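Local coordinates for bacterial regulatory proteins, tetR family (Corynebacterium glutamicum, PDB 3AQT), which represses transcription as a TetR-family regulator, probably by binding DNA through a helix-turn-helix motif, and takes up resorcinol as its inducer, at residues H151-L154 against M155-L158; R138-G141 against G142-Q146; L180-A183 against T184-T187. One frame throughout, in Å; residues are numbered along the deposited sequence.

Interaction 1: H151-L154 against M155-L158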
loop_
_atom_site.group_PDB
_atom_site.type_symbol
_atom_site.label_atom_id
_atom_site.label_comp_id
_atom_site.label_asym_id
_atom_site.label_seq_id
_atom_site.Cartn_x
_atom_site.Cartn_y
_atom_site.Cartn_z
ATOM N N HIS B 151 -6.783 -2.173 0.855
ATOM C CA HIS B 151 -6.109 -3.131 -0.003
ATOM C C HIS B 151 -6.824 -4.474 -0.081
ATOM O O HIS B 151 -7.098 -4.970 -1.170
ATOM C CB HIS B 151 -4.669 -3.341 0.461
ATOM C CG HIS B 151 -3.851 -4.153 -0.492
ATOM N ND1 HIS B 151 -3.345 -3.636 -1.666
ATOM C CD2 HIS B 151 -3.500 -5.462 -0.477
ATOM C CE1 HIS B 151 -2.720 -4.590 -2.332
ATOM N NE2 HIS B 151 -2.801 -5.707 -1.633
ATOM N N PRO B 152 -7.127 -5.092 1.072
ATOM C CA PRO B 152 -7.816 -6.391 1.052
ATOM C C PRO B 152 -9.172 -6.335 0.339
ATOM O O PRO B 152 -9.553 -7.281 -0.354
ATOM C CB PRO B 152 -7.965 -6.733 2.539
ATOM C CG PRO B 152 -6.832 -6.011 3.185
ATOM C CD PRO B 152 -6.796 -4.693 2.452
ATOM N N VAL B 153 -9.906 -5.239 0.523
ATOM C CA VAL B 153 -11.209 -5.078 -0.116
ATOM C C VAL B 153 -11.020 -4.953 -1.625
ATOM O O VAL B 153 -11.686 -5.628 -2.401
ATOM C CB VAL B 153 -11.957 -3.825 0.408
ATOM C CG1 VAL B 153 -13.265 -3.648 -0.355
ATOM C CG2 VAL B 153 -12.243 -3.963 1.901
ATOM N N LEU B 154 -10.104 -4.088 -2.036
ATOM C CA LEU B 154 -9.826 -3.913 -3.450
ATOM C C LEU B 154 -9.457 -5.254 -4.081
ATOM O O LEU B 154 -9.889 -5.567 -5.189
ATOM C CB LEU B 154 -8.694 -2.902 -3.650
ATOM C CG LEU B 154 -9.100 -1.447 -3.426
ATOM C CD1 LEU B 154 -7.873 -0.560 -3.375
ATOM C CD2 LEU B 154 -10.040 -1.013 -4.534
HETATM N N MSE B 155 -8.684 -6.058 -3.357
HETATM C CA MSE B 155 -8.262 -7.362 -3.856
HETATM C C MSE B 155 -9.381 -8.379 -3.989
HETATM O O MSE B 155 -9.332 -9.247 -4.855
HETATM C CB MSE B 155 -7.143 -7.926 -2.972
HETATM C CG MSE B 155 -5.821 -7.177 -3.118
HETATM SE SE MSE B 155 -4.855 -7.544 -4.782
HETATM C CE MSE B 155 -6.136 -6.899 -6.039
ATOM N N ARG B 156 -10.392 -8.282 -3.135
ATOM C CA ARG B 156 -11.507 -9.221 -3.195
ATOM C C ARG B 156 -12.443 -8.883 -4.343
ATOM O O ARG B 156 -12.980 -9.768 -4.998
ATOM C CB ARG B 156 -12.344 -9.185 -1.906
ATOM C CG ARG B 156 -11.619 -9.523 -0.638
ATOM C CD ARG B 156 -12.605 -9.872 0.458
ATOM N NE ARG B 156 -13.368 -8.731 0.972
ATOM C CZ ARG B 156 -13.038 -8.040 2.061
ATOM N NH1 ARG B 156 -11.953 -8.362 2.755
ATOM N NH2 ARG B 156 -13.813 -7.051 2.478
ATOM N N ILE B 157 -12.641 -7.593 -4.575
ATOM C CA ILE B 157 -13.565 -7.137 -5.603
ATOM C C ILE B 157 -12.983 -6.822 -6.973
ATOM O O ILE B 157 -13.484 -7.323 -7.977
ATOM C CB ILE B 157 -14.341 -5.891 -5.114
ATOM C CG1 ILE B 157 -14.941 -6.163 -3.730
ATOM C CG2 ILE B 157 -15.435 -5.535 -6.101
ATOM C CD1 ILE B 157 -15.954 -7.336 -3.603
ATOM N N LEU B 158 -11.940 -5.995 -7.025
ATOM C CA LEU B 158 -11.347 -5.615 -8.307
ATOM C C LEU B 158 -10.124 -6.430 -8.710
ATOM O O LEU B 158 -9.711 -6.399 -9.868
ATOM C CB LEU B 158 -10.985 -4.131 -8.292
ATOM C CG LEU B 158 -12.158 -3.185 -8.027
ATOM C CD1 LEU B 158 -11.663 -1.745 -7.988
ATOM C CD2 LEU B 158 -13.213 -3.367 -9.108
#

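Interaction 2: R138-G141 against G142-Q146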
loop_
_atom_site.group_PDB
_atom_site.type_symbol
_atom_site.label_atom_id
_atom_site.label_comp_id
_atom_site.label_asym_id
_atom_site.label_seq_id
_atom_site.Cartn_x
_atom_site.Cartn_y
_atom_site.Cartn_z
ATOM N N ARG B 138 -16.655 11.723 -2.359
ATOM C CA ARG B 138 -16.359 11.971 -0.955
ATOM C C ARG B 138 -16.119 10.656 -0.242
ATOM O O ARG B 138 -15.116 10.474 0.443
ATOM C CB ARG B 138 -17.545 12.679 -0.303
ATOM C CG ARG B 138 -17.320 13.132 1.125
ATOM C CD ARG B 138 -18.633 13.552 1.757
ATOM N NE ARG B 138 -19.419 14.429 0.887
ATOM C CZ ARG B 138 -19.128 15.702 0.633
ATOM N NH1 ARG B 138 -18.061 16.265 1.190
ATOM N NH2 ARG B 138 -19.903 16.414 -0.178
ATOM N N ILE B 139 -17.056 9.736 -0.421
ATOM C CA ILE B 139 -16.997 8.432 0.214
ATOM C C ILE B 139 -15.764 7.632 -0.214
ATOM O O ILE B 139 -15.171 6.928 0.599
ATOM C CB ILE B 139 -18.312 7.648 -0.069
ATOM C CG1 ILE B 139 -18.455 6.486 0.907
ATOM C CG2 ILE B 139 -18.340 7.152 -1.505
ATOM C CD1 ILE B 139 -19.092 6.859 2.143
ATOM N N TRP B 140 -15.371 7.752 -1.481
ATOM C CA TRP B 140 -14.197 7.040 -1.989
ATOM C C TRP B 140 -12.927 7.545 -1.327
ATOM O O TRP B 140 -12.130 6.762 -0.811
ATOM C CB TRP B 140 -14.067 7.210 -3.502
ATOM C CG TRP B 140 -14.862 6.220 -4.287
ATOM C CD1 TRP B 140 -16.217 6.059 -4.271
ATOM C CD2 TRP B 140 -14.347 5.227 -5.175
ATOM N NE1 TRP B 140 -16.576 5.023 -5.093
ATOM C CE2 TRP B 140 -15.449 4.492 -5.660
ATOM C CE3 TRP B 140 -13.058 4.883 -5.608
ATOM C CZ2 TRP B 140 -15.306 3.431 -6.556
ATOM C CZ3 TRP B 140 -12.913 3.828 -6.497
ATOM C CH2 TRP B 140 -14.035 3.112 -6.964
ATOM N N GLY B 141 -12.739 8.859 -1.355
ATOM C CA GLY B 141 -11.564 9.435 -0.739
ATOM C C GLY B 141 -11.457 8.952 0.690
ATOM O O GLY B 141 -10.365 8.727 1.203
ATOM N N GLY B 142 -12.604 8.786 1.335
ATOM C CA GLY B 142 -12.615 8.319 2.705
ATOM C C GLY B 142 -12.132 6.888 2.820
ATOM O O GLY B 142 -11.507 6.526 3.813
ATOM N N PHE B 143 -12.419 6.068 1.814
ATOM C CA PHE B 143 -11.990 4.673 1.840
ATOM C C PHE B 143 -10.466 4.565 1.803
ATOM O O PHE B 143 -9.861 3.849 2.599
ATOM C CB PHE B 143 -12.559 3.897 0.640
ATOM C CG PHE B 143 -14.066 3.837 0.596
ATOM C CD1 PHE B 143 -14.797 3.453 1.716
ATOM C CD2 PHE B 143 -14.753 4.152 -0.576
ATOM C CE1 PHE B 143 -16.189 3.382 1.672
ATOM C CE2 PHE B 143 -16.151 4.086 -0.634
ATOM C CZ PHE B 143 -16.868 3.700 0.496
ATOM N N PHE B 144 -9.851 5.287 0.874
ATOM C CA PHE B 144 -8.404 5.247 0.708
ATOM C C PHE B 144 -7.567 5.862 1.819
ATOM O O PHE B 144 -6.370 5.601 1.900
ATOM C CB PHE B 144 -8.028 5.872 -0.634
ATOM C CG PHE B 144 -8.392 5.019 -1.810
ATOM C CD1 PHE B 144 -7.562 3.986 -2.217
ATOM C CD2 PHE B 144 -9.589 5.211 -2.476
ATOM C CE1 PHE B 144 -7.917 3.156 -3.270
ATOM C CE2 PHE B 144 -9.955 4.385 -3.531
ATOM C CZ PHE B 144 -9.115 3.355 -3.926
ATOM N N ILE B 145 -8.183 6.667 2.678
ATOM C CA ILE B 145 -7.443 7.294 3.768
ATOM C C ILE B 145 -7.738 6.652 5.121
ATOM O O ILE B 145 -6.856 6.035 5.715
ATOM C CB ILE B 145 -7.732 8.816 3.843
ATOM C CG1 ILE B 145 -9.238 9.063 3.964
ATOM C CG2 ILE B 145 -7.173 9.511 2.604
ATOM C CD1 ILE B 145 -9.679 10.537 4.030
ATOM N N GLN B 146 -8.976 6.787 5.597
ATOM C CA GLN B 146 -9.382 6.228 6.889
ATOM C C GLN B 146 -9.611 4.715 6.928
ATOM O O GLN B 146 -10.223 4.211 7.872
ATOM C CB GLN B 146 -10.662 6.907 7.393
ATOM C CG GLN B 146 -10.483 8.288 7.990
ATOM C CD GLN B 146 -10.895 9.386 7.039
ATOM O OE1 GLN B 146 -11.981 9.345 6.462
ATOM N NE2 GLN B 146 -10.034 10.383 6.874
#

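Interaction 3: L180-A183 against T184-T187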
loop_
_atom_site.group_PDB
_atom_site.type_symbol
_atom_site.label_atom_id
_atom_site.label_comp_id
_atom_site.label_asym_id
_atom_site.label_seq_id
_atom_site.Cartn_x
_atom_site.Cartn_y
_atom_site.Cartn_z
ATOM N N LEU B 180 1.976 -13.031 -11.882
ATOM C CA LEU B 180 0.655 -12.450 -12.038
ATOM C C LEU B 180 -0.007 -11.945 -10.755
ATOM O O LEU B 180 -0.645 -10.886 -10.754
ATOM C CB LEU B 180 -0.237 -13.473 -12.724
ATOM C CG LEU B 180 -1.274 -12.978 -13.725
ATOM C CD1 LEU B 180 -0.710 -11.876 -14.607
ATOM C CD2 LEU B 180 -1.705 -14.171 -14.563
ATOM N N ASP B 181 0.125 -12.699 -9.667
ATOM C CA ASP B 181 -0.464 -12.284 -8.403
ATOM C C ASP B 181 0.270 -11.072 -7.858
ATOM O O ASP B 181 -0.343 -10.164 -7.286
ATOM C CB ASP B 181 -0.427 -13.426 -7.388
ATOM C CG ASP B 181 -1.263 -14.622 -7.826
ATOM O OD1 ASP B 181 -2.348 -14.423 -8.416
ATOM O OD2 ASP B 181 -0.843 -15.767 -7.569
ATOM N N LEU B 182 1.584 -11.050 -8.049
ATOM C CA LEU B 182 2.399 -9.941 -7.590
ATOM C C LEU B 182 2.000 -8.660 -8.313
ATOM O O LEU B 182 1.815 -7.619 -7.690
ATOM C CB LEU B 182 3.880 -10.223 -7.845
ATOM C CG LEU B 182 4.789 -9.048 -7.462
ATOM C CD1 LEU B 182 4.825 -8.929 -5.941
ATOM C CD2 LEU B 182 6.194 -9.248 -8.012
ATOM N N ALA B 183 1.858 -8.735 -9.632
ATOM C CA ALA B 183 1.489 -7.557 -10.406
ATOM C C ALA B 183 0.128 -7.042 -9.979
ATOM O O ALA B 183 -0.098 -5.838 -9.911
ATOM C CB ALA B 183 1.487 -7.877 -11.894
ATOM N N THR B 184 -0.786 -7.950 -9.686
ATOM C CA THR B 184 -2.115 -7.530 -9.268
ATOM C C THR B 184 -2.075 -6.829 -7.908
ATOM O O THR B 184 -2.621 -5.739 -7.743
ATOM C CB THR B 184 -3.083 -8.738 -9.186
ATOM O OG1 THR B 184 -3.218 -9.318 -10.491
ATOM C CG2 THR B 184 -4.459 -8.294 -8.686
ATOM N N THR B 185 -1.418 -7.449 -6.937
ATOM C CA THR B 185 -1.358 -6.860 -5.614
ATOM C C THR B 185 -0.548 -5.561 -5.573
ATOM O O THR B 185 -0.903 -4.633 -4.845
ATOM C CB THR B 185 -0.813 -7.870 -4.580
ATOM O OG1 THR B 185 -1.059 -7.371 -3.262
ATOM C CG2 THR B 185 0.677 -8.099 -4.768
ATOM N N CYS B 186 0.522 -5.480 -6.363
ATOM C CA CYS B 186 1.341 -4.270 -6.389
ATOM C C CYS B 186 0.591 -3.113 -7.031
ATOM O O CYS B 186 0.750 -1.954 -6.633
ATOM C CB CYS B 186 2.650 -4.515 -7.144
ATOM S SG CYS B 186 3.847 -5.481 -6.204
ATOM N N THR B 187 -0.223 -3.434 -8.031
ATOM C CA THR B 187 -1.012 -2.428 -8.722
ATOM C C THR B 187 -1.904 -1.709 -7.709
ATOM O O THR B 187 -1.938 -0.483 -7.660
ATOM C CB THR B 187 -1.889 -3.076 -9.818
ATOM O OG1 THR B 187 -1.042 -3.691 -10.794
ATOM C CG2 THR B 187 -2.760 -2.040 -10.497
#

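Interaction 1: H151-L154 against M155-L158
M155 lies one helical turn after H151 and lays its flexible chain against the imidazole. Modelled as selenomethionine, it begins at CB, which packs 3.5 Å from H151 O, the carbonyl that receives M155 N in the helical hydrogen bond (2.9 Å). With CG anti to the carbonyl carbon (chi1 -70°), CG of M155 comes over one face of the H151 ring, 4.0 Å from the ring centroid, in a CH-pi contact displaced toward the rim. SE follows obliquely. A further bend at chi3 folds CE back to 4.1 Å from L154 O. An unbranched, polarisable chain suits this path, since it can turn at every bond.

On another side of the helix, the R156 guanidinium lays one face over V153 CA, while R156 NH2 meets V153 CG2 at 3.5 Å; NE forms a salt bridge with E99 and NH2 a hydrogen bond with Q95. L154 CD2 touches L158 CD1 at 3.9 Å, and L158 also lines the resorcinol pocket.

The helix is thus wedged between two others: V153, L154, R156 and I157 meet helix 90-111, whereas H151, M155 and L158 meet helix 180-199, where H151 NE2 is hydrogen-bonded to T185; H151 also packs on A193 of the second subunit.

Interaction 2: R138-G141 against G142-Q146
I139 and F143, one turn apart, form the tightest part of this contact. The ethyl branch of I139 runs anti to its own backbone N (chi1 -163°), bringing CG1 to 3.2 Å from F143 CZ. I139 O sits over one face of the same ring, 3.0 Å from F143 CD2, while also accepting F143 N at 3.1 Å. F143 in turn directs an edge at the face of the W140 five-membered ring, a T-shaped pair with centroids 5.7 Å apart and planes at 67°. W140 and F144 run side by side, and W140 CE3 meets the F144 edge in its plane, 3.8 Å from F144 CE2. G141 and G142 belong to this packed part too: lacking side chains, they bring buried backbone close, G142 N bonding R138 O at 3.2 Å.

Such i to i+3 and i to i+4 packing builds the inward side of helix 138-146 in the all-helical, ligand-binding domain of a TetR-type regulator. W140 and F143 press broad apolar ring surfaces on A101 of helix 90-111, and F144 reaches helix 180-199.

Toward solvent, I145 is exposed, but its CG1 comes within 3.0 Å of G141 O, which its N bonds weakly. R138 is likewise exposed, though its NE is hydrogen-bonded to A60 O.

Interaction 3: L180-A183 against T184-T187
T184 approaches the flat peptide carbonyl of L180 from both faces at once: its backbone N lies on one face of the L180 C=O plane, 3.1 Å from the oxygen, and its hydroxyl OG1 on the other, at 3.0 Å. The same double grip recurs one turn on, where T187 N and OG1 reach A183 O from opposite faces; the N stands 35° out of the carbonyl plane, and the OG1 distance of 2.5 Å is so short that its exact value is doubtful. The D181 carboxylate, also flat, forms a salt bridge with R163 through OD1.

In T184 and T187 the hydroxyl stands beside the backbone N (chi1 -62° in both), the setting that lets it bend back onto the carbonyl four residues earlier. T185 does otherwise: its OG1 lies anti to N (chi1 -167°), turned to H151 on helix 150-157, while its methyl CG2 packs 3.2 Å from L182 O. C186 SG lies 3.6 Å from L182 CD1, and also near L182 O. A183, small, packs on L166 and M220, consistent with a close approach of their helices.

This is the start of helix 180-199, part of the dimer interface of this TetR-family protein: D181 and L182 pack on M197, T185 on A193 and C186 on S190, all three of the second subunit, while T187 lies toward the resorcinol site.

Threonine therefore suits these buried sites. T184, and apparently T187, give their hydroxyls to the helix's own carbonyls; the T184 methyl packs on M155 and the T187 side chain on helices 119-134 and 209-220, whereas T185 spends its hydroxyl on another helix.

How the interactions relate
All three contacts lie in the C-terminal, ligand-binding domain and follow the chain in the order interaction 2, interaction 1, interaction 3, on helices 138-146, 150-157 and 180-199. Interaction 1 is the middle member, its centre about 14 Å from that of interaction 2 and about 12 Å from that of interaction 3. L154 CD1 packs on F144 CE1 at 3.7 Å, and M155 CE on T184 CG2 at 3.4 Å. Interactions 2 and 3 do not touch; their nearest atoms are about 8 Å apart. Helix 150-157 thus touches both, beside the resorcinol pocket to which L158 contributes, although F144 also packs directly on helix 180-199 farther along it.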